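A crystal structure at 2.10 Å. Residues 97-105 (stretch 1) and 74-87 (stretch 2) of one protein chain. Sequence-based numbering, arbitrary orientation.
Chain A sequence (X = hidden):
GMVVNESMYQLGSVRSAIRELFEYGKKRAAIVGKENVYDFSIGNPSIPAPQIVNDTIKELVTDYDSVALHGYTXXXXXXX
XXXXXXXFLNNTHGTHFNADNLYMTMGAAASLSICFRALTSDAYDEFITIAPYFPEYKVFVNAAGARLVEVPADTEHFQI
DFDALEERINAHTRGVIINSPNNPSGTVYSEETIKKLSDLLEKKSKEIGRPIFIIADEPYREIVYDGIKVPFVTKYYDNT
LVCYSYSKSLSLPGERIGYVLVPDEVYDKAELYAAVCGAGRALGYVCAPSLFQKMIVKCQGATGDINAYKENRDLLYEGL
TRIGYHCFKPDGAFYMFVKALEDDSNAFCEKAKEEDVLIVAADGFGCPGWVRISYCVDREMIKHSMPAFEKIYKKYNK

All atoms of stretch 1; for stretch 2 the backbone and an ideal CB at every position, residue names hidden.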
# COMPACT_ATOMS: atom_id res chain seq x y z
N PHE A 97 -4.16 -2.87 -25.79
CA PHE A 97 -4.03 -1.96 -24.66
C PHE A 97 -2.97 -0.88 -24.94
O PHE A 97 -2.09 -1.05 -25.78
CB PHE A 97 -3.59 -2.68 -23.36
CG PHE A 97 -4.48 -3.81 -22.97
CD1 PHE A 97 -5.82 -3.58 -22.68
CD2 PHE A 97 -3.98 -5.12 -22.86
CE1 PHE A 97 -6.65 -4.61 -22.32
CE2 PHE A 97 -4.81 -6.17 -22.48
CZ PHE A 97 -6.15 -5.90 -22.21
N ASN A 98 -3.09 0.23 -24.22
CA ASN A 98 -2.09 1.30 -24.22
C ASN A 98 -1.70 1.55 -22.75
O ASN A 98 -2.29 0.95 -21.86
CB ASN A 98 -2.58 2.55 -24.97
CG ASN A 98 -3.82 3.18 -24.36
OD1 ASN A 98 -3.89 3.41 -23.15
ND2 ASN A 98 -4.79 3.49 -25.21
N ALA A 99 -0.72 2.42 -22.52
CA ALA A 99 -0.26 2.75 -21.15
C ALA A 99 -1.42 3.13 -20.20
O ALA A 99 -1.47 2.69 -19.03
CB ALA A 99 0.76 3.89 -21.20
N ASP A 100 -2.38 3.89 -20.71
CA ASP A 100 -3.52 4.37 -19.91
C ASP A 100 -4.56 3.32 -19.50
O ASP A 100 -5.51 3.66 -18.81
CB ASP A 100 -4.20 5.56 -20.61
CG ASP A 100 -3.29 6.77 -20.72
OD1 ASP A 100 -2.37 6.92 -19.89
OD2 ASP A 100 -3.50 7.58 -21.64
N ASN A 101 -4.41 2.07 -19.95
CA ASN A 101 -5.25 0.97 -19.50
C ASN A 101 -4.69 0.36 -18.18
O ASN A 101 -5.37 -0.46 -17.57
CB ASN A 101 -5.35 -0.13 -20.59
CG ASN A 101 -6.23 0.27 -21.77
OD1 ASN A 101 -5.75 0.39 -22.89
ND2 ASN A 101 -7.50 0.48 -21.51
N LEU A 102 -3.49 0.78 -17.75
CA LEU A 102 -2.81 0.21 -16.56
C LEU A 102 -2.77 1.17 -15.38
O LEU A 102 -2.73 2.39 -15.58
CB LEU A 102 -1.37 -0.20 -16.90
CG LEU A 102 -1.09 -1.51 -17.66
CD1 LEU A 102 -1.60 -2.70 -16.84
CD2 LEU A 102 -1.67 -1.52 -19.06
N TYR A 103 -2.82 0.60 -14.17
CA TYR A 103 -2.64 1.35 -12.91
C TYR A 103 -1.67 0.51 -12.08
O TYR A 103 -2.02 -0.61 -11.72
CB TYR A 103 -3.98 1.55 -12.20
CG TYR A 103 -3.90 2.35 -10.92
CD1 TYR A 103 -3.56 1.74 -9.72
CD2 TYR A 103 -4.18 3.71 -10.89
CE1 TYR A 103 -3.47 2.45 -8.53
CE2 TYR A 103 -4.09 4.43 -9.71
CZ TYR A 103 -3.75 3.79 -8.53
OH TYR A 103 -3.66 4.48 -7.33
N MSE A 104 -0.48 1.04 -11.80
CA MSE A 104 0.55 0.28 -11.08
C MSE A 104 0.23 0.25 -9.58
O MSE A 104 -0.06 1.29 -8.99
CB MSE A 104 1.96 0.85 -11.31
CG MSE A 104 2.36 0.97 -12.80
SE MSE A 104 2.12 -0.64 -13.83
CE MSE A 104 3.43 -1.75 -12.95
N THR A 105 0.29 -0.95 -9.01
CA THR A 105 -0.09 -1.19 -7.61
C THR A 105 1.04 -1.85 -6.83
O THR A 105 2.04 -2.28 -7.39
CB THR A 105 -1.35 -2.09 -7.52
OG1 THR A 105 -1.05 -3.38 -8.07
CG2 THR A 105 -2.56 -1.46 -8.24
N UNK A 74 3.82 9.22 -10.99
CA UNK A 74 2.40 9.62 -10.93
C UNK A 74 1.64 8.54 -10.12
O UNK A 74 2.17 7.42 -9.88
CB UNK A 74 1.81 9.78 -12.33
N UNK A 75 0.42 8.86 -9.69
CA UNK A 75 -0.42 7.92 -8.93
C UNK A 75 -0.58 6.55 -9.61
O UNK A 75 -0.44 5.50 -8.97
CB UNK A 75 -1.80 8.54 -8.71
N UNK A 76 -0.85 6.59 -10.92
CA UNK A 76 -1.05 5.41 -11.74
C UNK A 76 0.21 4.69 -12.17
O UNK A 76 0.10 3.59 -12.67
CB UNK A 76 -1.84 5.80 -12.99
N UNK A 77 1.38 5.31 -11.99
CA UNK A 77 2.69 4.74 -12.30
C UNK A 77 3.31 5.41 -13.50
O UNK A 77 2.60 6.09 -14.27
CB UNK A 77 2.58 3.23 -12.55
N UNK A 78 4.62 5.23 -13.68
CA UNK A 78 5.35 5.75 -14.84
C UNK A 78 4.69 5.29 -16.14
O UNK A 78 4.32 4.11 -16.28
CB UNK A 78 6.81 5.30 -14.80
N UNK A 79 4.58 6.20 -17.10
CA UNK A 79 4.02 5.88 -18.41
C UNK A 79 4.90 4.83 -19.13
O UNK A 79 4.38 3.99 -19.83
CB UNK A 79 3.90 7.15 -19.26
N UNK A 80 6.21 4.86 -18.89
CA UNK A 80 7.17 3.90 -19.48
C UNK A 80 6.96 2.47 -18.97
O UNK A 80 7.13 1.50 -19.72
CB UNK A 80 8.60 4.34 -19.17
N UNK A 81 6.61 2.36 -17.68
CA UNK A 81 6.29 1.09 -17.06
C UNK A 81 4.96 0.56 -17.62
O UNK A 81 4.89 -0.59 -18.06
CB UNK A 81 6.22 1.24 -15.54
N UNK A 82 3.93 1.40 -17.59
CA UNK A 82 2.61 1.04 -18.12
C UNK A 82 2.65 0.70 -19.63
O UNK A 82 2.05 -0.30 -20.05
CB UNK A 82 1.63 2.19 -17.88
N UNK A 83 3.38 1.52 -20.40
CA UNK A 83 3.59 1.30 -21.85
C UNK A 83 4.23 -0.06 -22.15
O UNK A 83 3.74 -0.78 -23.00
CB UNK A 83 4.47 2.41 -22.43
N UNK A 84 5.29 -0.40 -21.40
CA UNK A 84 6.00 -1.69 -21.51
C UNK A 84 5.12 -2.91 -21.23
O UNK A 84 5.27 -3.95 -21.90
CB UNK A 84 7.19 -1.70 -20.54
N UNK A 85 4.21 -2.79 -20.26
CA UNK A 85 3.24 -3.87 -19.93
C UNK A 85 2.16 -3.95 -21.02
O UNK A 85 1.86 -5.04 -21.47
CB UNK A 85 2.59 -3.62 -18.57
N UNK A 86 1.60 -2.81 -21.43
CA UNK A 86 0.58 -2.80 -22.51
C UNK A 86 1.11 -3.49 -23.77
O UNK A 86 0.43 -4.36 -24.32
CB UNK A 86 0.16 -1.37 -22.84
N UNK A 87 2.34 -3.13 -24.17
CA UNK A 87 3.00 -3.68 -25.36
C UNK A 87 3.34 -5.18 -25.25
O UNK A 87 3.22 -5.92 -26.23
CB UNK A 87 4.28 -2.89 -25.63

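Position 74 opens a type I turn with nothing of stretch 1 within 5.5 Å of its ideal CB, so many small or polar residues would do; Ser74 OG accepts a weak hydrogen bond from the backbone N of position 77. At position 75 the CB points sideways, 4.7 Å from Tyr103 OH, and several small or polar side chains would fit; it is Ala75. Its carbonyl does more, since one water bridges Ala75 O to Tyr103 OH and another bridges it to Met104 O.

Position 76 places its CB 3.8 Å from Tyr103 CD2, so a methylene beside the ring is welcome, with any longer end free to leave. The backbone is the stronger rule: its O accepts a hydrogen bond from Met104 N at 2.8 Å, nearly straight at 177°. The residue is Gln76; its CB lies 3.6 Å from Tyr103 CD2, and NE2 reaches Asp100 OD1 through a water.

Position 77 allows little choice. With phi/psi of 109/163, a CB would jam against the preceding carbonyl and lie 2.3 Å from Met104 CG. Gly77 leaves that space to the selenomethionine, whose CG sits 3.8 Å from Gly77 CA.

Position 78 points away just before the helix, where capping residues are usual; Asp78 makes no capping bond with its side chain. The CB of position 79 points sideways, 4.9 Å from Ala99 CB, inviting a modest apolar group: Val79 brings CG2 to 3.8 Å from Ala99 CB. Position 80 faces away, open to polar choices: Glu80.

At 81 the CB lies 4.7 Å from Met104 CG, so a methyl-bearing branch fits; Thr81 sets CG2 3.5 Å from Met104 CE.

Position 82 points toward stretch 1, near Ala99 O, Leu102 O and the Asp100 carboxylate. A long cation suits best. Arg82 runs its aliphatic part past Leu102 (CG to Leu102 CB, 3.7 Å), then NH1 forms a salt bridge with Asp100 OD1 at 3.1 Å and a weak hydrogen bond to Ala99 O. Its NE also donates to Gly77 O, 3.0 Å away, tying the helix back to the turn.

The CB of position 83 points away overall, yet lies 4.2 Å from Ala99 CB, so a small apolar group is an easy choice; Ala83 makes that methyl contact. Position 84 is out of reach of stretch 1, which sets no demand there; it is Ala84.

Position 85 points toward Leu102, with Met104 CE nearby; a branched aliphatic fits. Ile85 divides its branches, CG2 3.9 Å from Leu102 CD1 and CD1 3.5 Å from Met104 CE.

At 86 the CB is already tight, 3.5 Å from Asn98 C, favouring a small residue; Ala86 CB also lies 4.0 Å from Phe97 CB. Position 87 points away, where stretch 1 asks for nothing in particular; it is Glu87.

Stretch 2 74-87: SAQGDVETRAAIAE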
# COMPACT_ATOMS: atom_id res chain seq x y z
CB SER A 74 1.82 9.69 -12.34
OG SER A 74 1.90 8.41 -12.96
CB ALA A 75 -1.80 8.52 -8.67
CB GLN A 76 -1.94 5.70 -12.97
CG GLN A 76 -1.38 6.63 -14.09
CD GLN A 76 -1.67 8.11 -13.87
OE1 GLN A 76 -1.60 8.62 -12.75
NE2 GLN A 76 -1.95 8.81 -14.94
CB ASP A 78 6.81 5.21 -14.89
CG ASP A 78 7.76 5.86 -13.91
OD1 ASP A 78 7.50 6.98 -13.42
OD2 ASP A 78 8.83 5.25 -13.65
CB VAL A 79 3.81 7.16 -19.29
CG1 VAL A 79 5.16 7.80 -19.69
CG2 VAL A 79 2.96 6.86 -20.51
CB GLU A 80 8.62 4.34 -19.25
CG GLU A 80 9.00 5.66 -19.94
CD GLU A 80 8.71 6.94 -19.13
OE1 GLU A 80 8.20 6.90 -17.96
OE2 GLU A 80 9.01 8.02 -19.69
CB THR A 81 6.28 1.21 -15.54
OG1 THR A 81 7.61 1.57 -15.12
CG2 THR A 81 5.86 -0.13 -14.87
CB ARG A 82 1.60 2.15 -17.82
CG ARG A 82 1.30 2.24 -16.36
CD ARG A 82 0.32 3.29 -16.02
NE ARG A 82 0.84 4.65 -16.20
CZ ARG A 82 0.37 5.60 -17.03
NH1 ARG A 82 -0.68 5.41 -17.81
NH2 ARG A 82 0.96 6.78 -17.06
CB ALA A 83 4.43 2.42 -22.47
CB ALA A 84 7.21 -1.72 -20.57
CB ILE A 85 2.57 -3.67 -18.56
CG1 ILE A 85 3.60 -3.77 -17.45
CG2 ILE A 85 1.41 -4.70 -18.31
CD1 ILE A 85 3.07 -3.35 -16.08
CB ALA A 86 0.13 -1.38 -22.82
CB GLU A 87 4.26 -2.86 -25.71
CG GLU A 87 3.92 -1.41 -26.17
CD GLU A 87 5.13 -0.45 -26.19
OE1 GLU A 87 6.29 -0.91 -26.06
OE2 GLU A 87 4.90 0.79 -26.35
O HOH W 1 -0.91 4.77 -6.33
O HOH W 2 1.72 3.58 -9.00
O HOH W 3 -3.50 7.18 -17.19
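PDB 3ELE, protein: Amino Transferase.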